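PDB 4ZGS: putative D-lactate dehydrogenase, which probably reduces pyruvate to D-lactate with NADH in the chloroplast, as a member of the D-isomer specific 2-hydroxyacid dehydrogenase family. Local coordinates for residues Q27-T35 with I355-P363; D273-L281 with Q320-P328. All coordinates share one frame; numbering follows the deposited sequence.

Contact 1 (Q27-T35 with I355-P363)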
loop_
_atom_site.group_PDB
_atom_site.type_symbol
_atom_site.label_atom_id
_atom_site.label_comp_id
_atom_site.label_asym_id
_atom_site.label_seq_id
_atom_site.Cartn_x
_atom_site.Cartn_y
_atom_site.Cartn_z
ATOM N N GLN A 27 10.600 -44.541 -29.527
ATOM C CA GLN A 27 9.326 -44.705 -30.210
ATOM C C GLN A 27 8.147 -44.301 -29.322
ATOM O O GLN A 27 7.184 -43.680 -29.786
ATOM C CB GLN A 27 9.117 -46.139 -30.703
ATOM C CG GLN A 27 7.780 -46.245 -31.423
ATOM C CD GLN A 27 7.697 -45.316 -32.631
ATOM O OE1 GLN A 27 8.721 -44.949 -33.219
ATOM N NE2 GLN A 27 6.494 -44.809 -32.903
ATOM N N GLU A 28 8.221 -44.657 -28.043
ATOM C CA GLU A 28 7.189 -44.244 -27.107
ATOM C C GLU A 28 7.149 -42.752 -26.954
ATOM O O GLU A 28 6.116 -42.206 -26.582
ATOM C CB GLU A 28 7.413 -44.865 -25.733
ATOM C CG GLU A 28 7.520 -46.381 -25.739
ATOM C CD GLU A 28 8.461 -46.890 -24.660
ATOM O OE1 GLU A 28 8.154 -46.673 -23.462
ATOM O OE2 GLU A 28 9.509 -47.482 -25.012
ATOM N N ALA A 29 8.258 -42.080 -27.247
ATOM C CA ALA A 29 8.246 -40.624 -27.154
ATOM C C ALA A 29 7.529 -40.008 -28.351
ATOM O O ALA A 29 6.831 -39.013 -28.221
ATOM C CB ALA A 29 9.669 -40.082 -27.027
ATOM N N ALA A 30 7.641 -40.649 -29.507
ATOM C CA ALA A 30 6.990 -40.138 -30.701
ATOM C C ALA A 30 5.497 -40.355 -30.616
ATOM O O ALA A 30 4.705 -39.503 -31.036
ATOM C CB ALA A 30 7.554 -40.827 -31.957
ATOM N N LYS A 31 5.117 -41.473 -30.002
ATOM C CA LYS A 31 3.714 -41.768 -29.815
ATOM C C LYS A 31 3.144 -40.822 -28.748
ATOM O O LYS A 31 2.050 -40.269 -28.924
ATOM C CB LYS A 31 3.514 -43.236 -29.447
ATOM C CG LYS A 31 2.090 -43.599 -29.043
ATOM C CD LYS A 31 1.957 -45.103 -28.811
ATOM C CE LYS A 31 0.550 -45.513 -28.369
ATOM N NZ LYS A 31 0.504 -46.995 -28.101
ATOM N N VAL A 32 3.902 -40.586 -27.680
ATOM C CA VAL A 32 3.447 -39.656 -26.646
ATOM C C VAL A 32 3.335 -38.248 -27.228
ATOM O O VAL A 32 2.358 -37.545 -26.986
ATOM C CB VAL A 32 4.393 -39.619 -25.446
ATOM C CG1 VAL A 32 4.072 -38.396 -24.542
ATOM C CG2 VAL A 32 4.339 -40.944 -24.682
ATOM N N ALA A 33 4.315 -37.878 -28.048
ATOM C CA ALA A 33 4.380 -36.560 -28.663
ATOM C C ALA A 33 3.138 -36.231 -29.513
ATOM O O ALA A 33 2.755 -35.062 -29.645
ATOM C CB ALA A 33 5.646 -36.455 -29.503
ATOM N N THR A 34 2.506 -37.258 -30.075
ATOM C CA THR A 34 1.337 -37.065 -30.930
ATOM C C THR A 34 0.111 -36.680 -30.105
ATOM O O THR A 34 -0.945 -36.382 -30.655
ATOM C CB THR A 34 0.996 -38.350 -31.761
ATOM O OG1 THR A 34 0.570 -39.394 -30.876
ATOM C CG2 THR A 34 2.198 -38.838 -32.580
ATOM N N THR A 35 0.226 -36.736 -28.786
ATOM C CA THR A 35 -0.872 -36.298 -27.928
ATOM C C THR A 35 -1.167 -34.805 -28.120
ATOM O O THR A 35 -0.238 -34.001 -28.232
ATOM C CB THR A 35 -0.573 -36.568 -26.429
ATOM O OG1 THR A 35 -0.162 -37.935 -26.251
ATOM C CG2 THR A 35 -1.806 -36.300 -25.578
ATOM N N ILE A 355 0.187 -38.090 -18.085
ATOM C CA ILE A 355 -0.236 -38.110 -19.481
ATOM C C ILE A 355 0.407 -39.277 -20.230
ATOM O O ILE A 355 -0.273 -40.006 -20.943
ATOM C CB ILE A 355 0.142 -36.837 -20.275
ATOM C CG1 ILE A 355 -0.277 -35.525 -19.580
ATOM C CG2 ILE A 355 -0.360 -36.993 -21.721
ATOM C CD1 ILE A 355 -1.746 -35.369 -19.297
ATOM N N ALA A 356 1.722 -39.438 -20.066
ATOM C CA ALA A 356 2.475 -40.447 -20.803
ATOM C C ALA A 356 1.970 -41.831 -20.464
ATOM O O ALA A 356 1.737 -42.637 -21.371
ATOM C CB ALA A 356 3.952 -40.337 -20.516
ATOM N N ASP A 357 1.770 -42.107 -19.175
ATOM C CA ASP A 357 1.278 -43.426 -18.757
ATOM C C ASP A 357 -0.062 -43.739 -19.402
ATOM O O ASP A 357 -0.284 -44.872 -19.861
ATOM C CB ASP A 357 1.091 -43.518 -17.245
ATOM C CG ASP A 357 2.389 -43.489 -16.479
ATOM O OD1 ASP A 357 3.478 -43.684 -17.076
ATOM O OD2 ASP A 357 2.285 -43.292 -15.252
ATOM N N TYR A 358 -0.940 -42.729 -19.420
ATOM C CA TYR A 358 -2.246 -42.820 -20.063
ATOM C C TYR A 358 -2.078 -43.187 -21.545
ATOM O O TYR A 358 -2.719 -44.114 -22.028
ATOM C CB TYR A 358 -3.059 -41.514 -19.926
ATOM C CG TYR A 358 -4.232 -41.520 -20.880
ATOM C CD1 TYR A 358 -5.320 -42.356 -20.638
ATOM C CD2 TYR A 358 -4.246 -40.734 -22.031
ATOM C CE1 TYR A 358 -6.390 -42.415 -21.507
ATOM C CE2 TYR A 358 -5.321 -40.782 -22.905
ATOM C CZ TYR A 358 -6.391 -41.628 -22.632
ATOM O OH TYR A 358 -7.470 -41.704 -23.485
ATOM N N VAL A 359 -1.240 -42.430 -22.253
ATOM C CA VAL A 359 -0.959 -42.643 -23.671
ATOM C C VAL A 359 -0.337 -44.031 -23.970
ATOM O O VAL A 359 -0.653 -44.692 -24.974
ATOM C CB VAL A 359 0.014 -41.566 -24.201
ATOM C CG1 VAL A 359 0.472 -41.947 -25.629
ATOM C CG2 VAL A 359 -0.634 -40.153 -24.155
ATOM N N LEU A 360 0.548 -44.457 -23.075
ATOM C CA LEU A 360 1.280 -45.695 -23.221
ATOM C C LEU A 360 0.483 -46.804 -22.593
ATOM O O LEU A 360 0.936 -47.950 -22.520
ATOM C CB LEU A 360 2.648 -45.583 -22.562
ATOM C CG LEU A 360 3.582 -44.658 -23.322
ATOM C CD1 LEU A 360 4.992 -44.740 -22.746
ATOM C CD2 LEU A 360 3.537 -45.061 -24.803
ATOM N N ASP A 361 -0.709 -46.464 -22.119
ATOM C CA ASP A 361 -1.598 -47.502 -21.624
ATOM C C ASP A 361 -1.085 -48.235 -20.384
ATOM O O ASP A 361 -1.440 -49.391 -20.156
ATOM C CB ASP A 361 -1.863 -48.508 -22.736
ATOM C CG ASP A 361 -3.105 -49.307 -22.495
ATOM O OD1 ASP A 361 -3.953 -48.825 -21.711
ATOM O OD2 ASP A 361 -3.227 -50.418 -23.074
ATOM N N ARG A 362 -0.227 -47.571 -19.607
ATOM C CA ARG A 362 0.285 -48.119 -18.350
ATOM C C ARG A 362 -0.748 -47.969 -17.230
ATOM O O ARG A 362 -1.713 -47.236 -17.377
ATOM C CB ARG A 362 1.584 -47.420 -17.961
ATOM C CG ARG A 362 2.768 -47.671 -18.887
ATOM C CD ARG A 362 3.889 -46.729 -18.462
ATOM N NE ARG A 362 5.050 -46.749 -19.346
ATOM C CZ ARG A 362 6.163 -46.054 -19.122
ATOM N NH1 ARG A 362 6.260 -45.264 -18.053
ATOM N NH2 ARG A 362 7.174 -46.131 -19.980
ATOM N N PRO A 363 -0.564 -48.688 -16.112
ATOM C CA PRO A 363 -1.494 -48.452 -15.001
ATOM C C PRO A 363 -1.293 -47.054 -14.431
ATOM O O PRO A 363 -0.159 -46.656 -14.164
ATOM C CB PRO A 363 -1.128 -49.548 -13.991
ATOM C CG PRO A 363 0.257 -49.988 -14.367
ATOM C CD PRO A 363 0.365 -49.801 -15.845
HETATM O O HOH W 1 6.482 -48.544 -21.509
#
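Val-32 of helix 26-33 packs against the last turn of helix 341-359, and the two short axes run nearly perpendicular, 100° apart and 9.7 Å at closest approach. The apolar part centres on Val-32 CG2, a methyl whose exact place is less certain. It lies 4.0 Å from Leu-360 CG and also meets Val-359 CG1 and Ala-356 CB. Leu-360 crosses the Glu-28 side chain at about a right angle, its CD1 3.8 Å from Glu-28 CB. Lys-31 runs extended past Val-359 in the opposite direction, its CG 4.1 Å from Val-359 CG1. Toward the end of segment 27-35, Thr-35 CG2 meets Ile-355 CG2, and Phe-58 touches Val-32, Thr-35 and Ile-355. Thr-35 and Val-359 reach toward each other tip to tip, OG1 of the threonine facing CG2 of the valine.

Polar groups gather beside the apolar patch. Arg-362 NH2 forms a long salt bridge of 3.7 Å with Glu-28 OE1, which sits at the guanidinium edge; the carboxylate and guanidinium planes are 61° apart. Water 1 spans the pair, accepting from Arg-362 NH2 and donating to Glu-28 OE1. Arg-362 NH1 reaches Asp-357 OD1 in a weak bond, so one arginine serves two acidic residues. The Schellman motif at Asp-361, with positive phi, ends the helix just before this arginine.

Thr-35 OG1 donates to Val-32 O at 2.7 Å within its own segment; that carbonyl also accepts from Thr-35 N. The contact therefore joins the first helix of the chain to the C-terminal one through methyl packing, while its long, water-bridged ion pair probably adds only modest attraction.

Contact 2 (D273-L281 with Q320-P328)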
loop_
_atom_site.group_PDB
_atom_site.type_symbol
_atom_site.label_atom_id
_atom_site.label_comp_id
_atom_site.label_asym_id
_atom_site.label_seq_id
_atom_site.Cartn_x
_atom_site.Cartn_y
_atom_site.Cartn_z
ATOM N N ASP A 273 -13.454 -21.729 12.596
ATOM C CA ASP A 273 -14.737 -21.057 12.440
ATOM C C ASP A 273 -14.477 -19.561 12.464
ATOM O O ASP A 273 -14.251 -18.974 13.515
ATOM C CB ASP A 273 -15.705 -21.477 13.541
ATOM C CG ASP A 273 -16.950 -20.608 13.609
ATOM O OD1 ASP A 273 -17.294 -19.888 12.633
ATOM O OD2 ASP A 273 -17.613 -20.671 14.663
ATOM N N SER A 274 -14.555 -18.944 11.295
ATOM C CA SER A 274 -14.076 -17.585 11.100
ATOM C C SER A 274 -14.863 -16.588 11.938
ATOM O O SER A 274 -14.325 -15.586 12.386
ATOM C CB SER A 274 -14.176 -17.201 9.628
ATOM O OG SER A 274 -13.565 -18.196 8.832
ATOM N N ALA A 275 -16.142 -16.850 12.147
ATOM C CA ALA A 275 -16.921 -15.950 12.988
ATOM C C ALA A 275 -16.263 -15.765 14.371
ATOM O O ALA A 275 -16.218 -14.656 14.909
ATOM C CB ALA A 275 -18.366 -16.455 13.124
ATOM N N ALA A 276 -15.679 -16.828 14.907
ATOM C CA ALA A 276 -15.163 -16.776 16.278
ATOM C C ALA A 276 -13.872 -15.966 16.397
ATOM O O ALA A 276 -13.490 -15.581 17.491
ATOM C CB ALA A 276 -14.938 -18.184 16.808
ATOM N N LEU A 277 -13.230 -15.656 15.279
ATOM C CA LEU A 277 -11.911 -15.044 15.340
ATOM C C LEU A 277 -11.894 -13.611 15.879
ATOM O O LEU A 277 -10.956 -13.231 16.587
ATOM C CB LEU A 277 -11.260 -15.051 13.953
ATOM C CG LEU A 277 -10.867 -16.429 13.401
ATOM C CD1 LEU A 277 -10.210 -16.321 12.031
ATOM C CD2 LEU A 277 -9.981 -17.171 14.366
ATOM N N PHE A 278 -12.927 -12.830 15.549
ATOM C CA PHE A 278 -12.948 -11.390 15.835
ATOM C C PHE A 278 -12.967 -11.096 17.336
ATOM O O PHE A 278 -12.159 -10.301 17.824
ATOM C CB PHE A 278 -14.165 -10.727 15.160
ATOM C CG PHE A 278 -14.207 -10.944 13.672
ATOM C CD1 PHE A 278 -13.470 -10.129 12.816
ATOM C CD2 PHE A 278 -14.916 -12.014 13.131
ATOM C CE1 PHE A 278 -13.462 -10.358 11.457
ATOM C CE2 PHE A 278 -14.919 -12.239 11.768
ATOM C CZ PHE A 278 -14.191 -11.410 10.933
ATOM N N ASP A 279 -13.880 -11.748 18.056
ATOM C CA ASP A 279 -13.977 -11.574 19.495
ATOM C C ASP A 279 -12.656 -11.872 20.147
ATOM O O ASP A 279 -12.204 -11.127 21.017
ATOM C CB ASP A 279 -15.022 -12.511 20.089
ATOM C CG ASP A 279 -16.434 -12.170 19.666
ATOM O OD1 ASP A 279 -16.687 -11.027 19.205
ATOM O OD2 ASP A 279 -17.291 -13.075 19.797
ATOM N N ALA A 280 -12.022 -12.946 19.678
ATOM C CA ALA A 280 -10.806 -13.459 20.277
ATOM C C ALA A 280 -9.640 -12.556 19.953
ATOM O O ALA A 280 -8.800 -12.286 20.804
ATOM C CB ALA A 280 -10.540 -14.853 19.791
ATOM N N LEU A 281 -9.631 -12.036 18.734
ATOM C CA LEU A 281 -8.617 -11.070 18.329
ATOM C C LEU A 281 -8.731 -9.779 19.132
ATOM O O LEU A 281 -7.728 -9.181 19.531
ATOM C CB LEU A 281 -8.759 -10.739 16.856
ATOM C CG LEU A 281 -8.154 -11.694 15.844
ATOM C CD1 LEU A 281 -8.625 -11.254 14.467
ATOM C CD2 LEU A 281 -6.629 -11.682 15.958
ATOM N N GLN A 320 -17.049 -10.474 6.013
ATOM C CA GLN A 320 -16.266 -10.930 7.149
ATOM C C GLN A 320 -14.798 -11.224 6.798
ATOM O O GLN A 320 -13.918 -10.872 7.587
ATOM C CB GLN A 320 -16.957 -12.111 7.831
ATOM C CG GLN A 320 -16.517 -13.488 7.472
ATOM C CD GLN A 320 -17.033 -14.493 8.488
ATOM O OE1 GLN A 320 -17.349 -14.126 9.622
ATOM N NE2 GLN A 320 -17.177 -15.747 8.075
ATOM N N PHE A 321 -14.505 -11.745 5.609
ATOM C CA PHE A 321 -13.105 -11.847 5.178
ATOM C C PHE A 321 -12.425 -10.460 5.074
ATOM O O PHE A 321 -11.327 -10.246 5.606
ATOM C CB PHE A 321 -13.005 -12.573 3.838
ATOM C CG PHE A 321 -11.585 -12.796 3.351
ATOM C CD1 PHE A 321 -10.693 -13.608 4.056
ATOM C CD2 PHE A 321 -11.144 -12.201 2.174
ATOM C CE1 PHE A 321 -9.386 -13.840 3.590
ATOM C CE2 PHE A 321 -9.829 -12.411 1.715
ATOM C CZ PHE A 321 -8.951 -13.239 2.432
ATOM N N ARG A 322 -13.078 -9.513 4.412
ATOM C CA ARG A 322 -12.493 -8.171 4.240
ATOM C C ARG A 322 -12.252 -7.486 5.604
ATOM O O ARG A 322 -11.259 -6.768 5.817
ATOM C CB ARG A 322 -13.403 -7.306 3.333
ATOM C CG ARG A 322 -13.605 -7.850 1.882
ATOM C CD ARG A 322 -12.252 -7.965 1.168
ATOM N NE ARG A 322 -11.637 -6.655 0.947
ATOM C CZ ARG A 322 -10.371 -6.463 0.568
ATOM N NH1 ARG A 322 -9.542 -7.492 0.378
ATOM N NH2 ARG A 322 -9.922 -5.227 0.404
ATOM N N THR A 323 -13.166 -7.732 6.529
ATOM C CA THR A 323 -13.026 -7.248 7.882
ATOM C C THR A 323 -11.793 -7.879 8.545
ATOM O O THR A 323 -10.992 -7.188 9.176
ATOM C CB THR A 323 -14.312 -7.552 8.690
ATOM O OG1 THR A 323 -15.395 -6.806 8.128
ATOM C CG2 THR A 323 -14.167 -7.177 10.165
ATOM N N LEU A 324 -11.646 -9.194 8.378
ATOM C CA LEU A 324 -10.530 -9.941 8.963
ATOM C C LEU A 324 -9.159 -9.392 8.540
ATOM O O LEU A 324 -8.223 -9.319 9.348
ATOM C CB LEU A 324 -10.637 -11.401 8.577
ATOM C CG LEU A 324 -9.593 -12.260 9.235
ATOM C CD1 LEU A 324 -9.656 -12.041 10.751
ATOM C CD2 LEU A 324 -9.854 -13.698 8.862
ATOM N N LEU A 325 -9.068 -9.008 7.270
ATOM C CA LEU A 325 -7.883 -8.393 6.676
ATOM C C LEU A 325 -7.585 -7.023 7.287
ATOM O O LEU A 325 -6.544 -6.429 7.027
ATOM C CB LEU A 325 -8.078 -8.270 5.169
ATOM C CG LEU A 325 -8.342 -9.599 4.462
ATOM C CD1 LEU A 325 -8.700 -9.354 3.025
ATOM C CD2 LEU A 325 -7.088 -10.513 4.546
ATOM N N SER A 326 -8.531 -6.491 8.049
ATOM C CA SER A 326 -8.364 -5.176 8.671
ATOM C C SER A 326 -7.398 -5.147 9.885
ATOM O O SER A 326 -6.858 -4.091 10.253
ATOM C CB SER A 326 -9.713 -4.645 9.108
ATOM O OG SER A 326 -9.536 -3.333 9.530
ATOM N N TYR A 327 -7.207 -6.295 10.521
ATOM C CA TYR A 327 -6.430 -6.342 11.746
ATOM C C TYR A 327 -4.926 -6.295 11.494
ATOM O O TYR A 327 -4.426 -6.897 10.544
ATOM C CB TYR A 327 -6.815 -7.581 12.535
ATOM C CG TYR A 327 -8.227 -7.491 13.047
ATOM C CD1 TYR A 327 -9.300 -7.737 12.214
ATOM C CD2 TYR A 327 -8.482 -7.149 14.372
ATOM C CE1 TYR A 327 -10.598 -7.650 12.685
ATOM C CE2 TYR A 327 -9.781 -7.051 14.854
ATOM C CZ TYR A 327 -10.830 -7.311 14.007
ATOM O OH TYR A 327 -12.115 -7.237 14.483
ATOM N N PRO A 328 -4.211 -5.513 12.323
ATOM C CA PRO A 328 -2.764 -5.343 12.191
ATOM C C PRO A 328 -2.016 -6.636 12.574
ATOM O O PRO A 328 -0.896 -6.838 12.087
ATOM C CB PRO A 328 -2.449 -4.206 13.166
ATOM C CG PRO A 328 -3.536 -4.290 14.189
ATOM C CD PRO A 328 -4.766 -4.749 13.457
#
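Phe-278 has the largest share of this contact, reaching from helix 277-283 to helix 319-324 and the turn that follows it. With CG anti to the carbonyl carbon (chi1 -57°), its ring is sent toward Gln-320, Thr-323 and Tyr-327, whose side chains it crosses at about a right angle. Phe-278 CB stands 4.1 Å from Tyr-327 OH. Further out, CD1 of Phe-278 is 3.6 Å from the same hydroxyl oxygen, which lies at the ring edge and is hydrogen-bonded to Glu-282. Phe-278 CE1 touches Thr-323 CG2 at 3.5 Å and also nears Leu-324 N, while CE2 meets Gln-320 OE1. At the tip, Phe-278 CZ comes within 3.4 Å of Gln-320 O, again in the ring plane. The ring thus turns its edge to the polar backbone, and its plane makes 27° with the Gln-320 amide, whose NE2 lies against Ser-274 CB.

Leucines fill the neighbouring layer. Leu-281 CD1 sits over one face of the Tyr-327 ring, 4.1 Å from its centroid in a CH-pi contact, and also meets Leu-324 CD1. Leu-277 CD1 touches Leu-324 CD2. Thr-323 OG1, hydrogen-bonded to Arg-319 O of its own chain, also hydrogen-bonds Thr-323 OG1 of a second subunit, whose Trp-317 stacks on Tyr-327.

Nearly parallel at 21°, the two helical segments pack over strands 286-291 and 330-332, as helices layered on the parallel sheet of a Rossmann-type NAD-binding domain.

How the contacts relate
Both contacts pair two helical segments without a direct hydrogen bond across them, yet they share no element and lie on opposite sides of the chain's centre, with centres about 50 Å apart. Contact 1 is partly buried, beside the five-stranded parallel sheet, and no other chain of the assembly touches it; methyl packing there gives way to charged groups and water at its more exposed side. Contact 2 is mostly buried, beside the six-stranded sheet, and relies on aromatic and leucine side chains, with Phe-278, Thr-323 and Tyr-327 also meeting a second subunit. Contact 1 joins near-terminal helices across most of the sequence, whereas the segments of contact 2 are separated by only 38 residues.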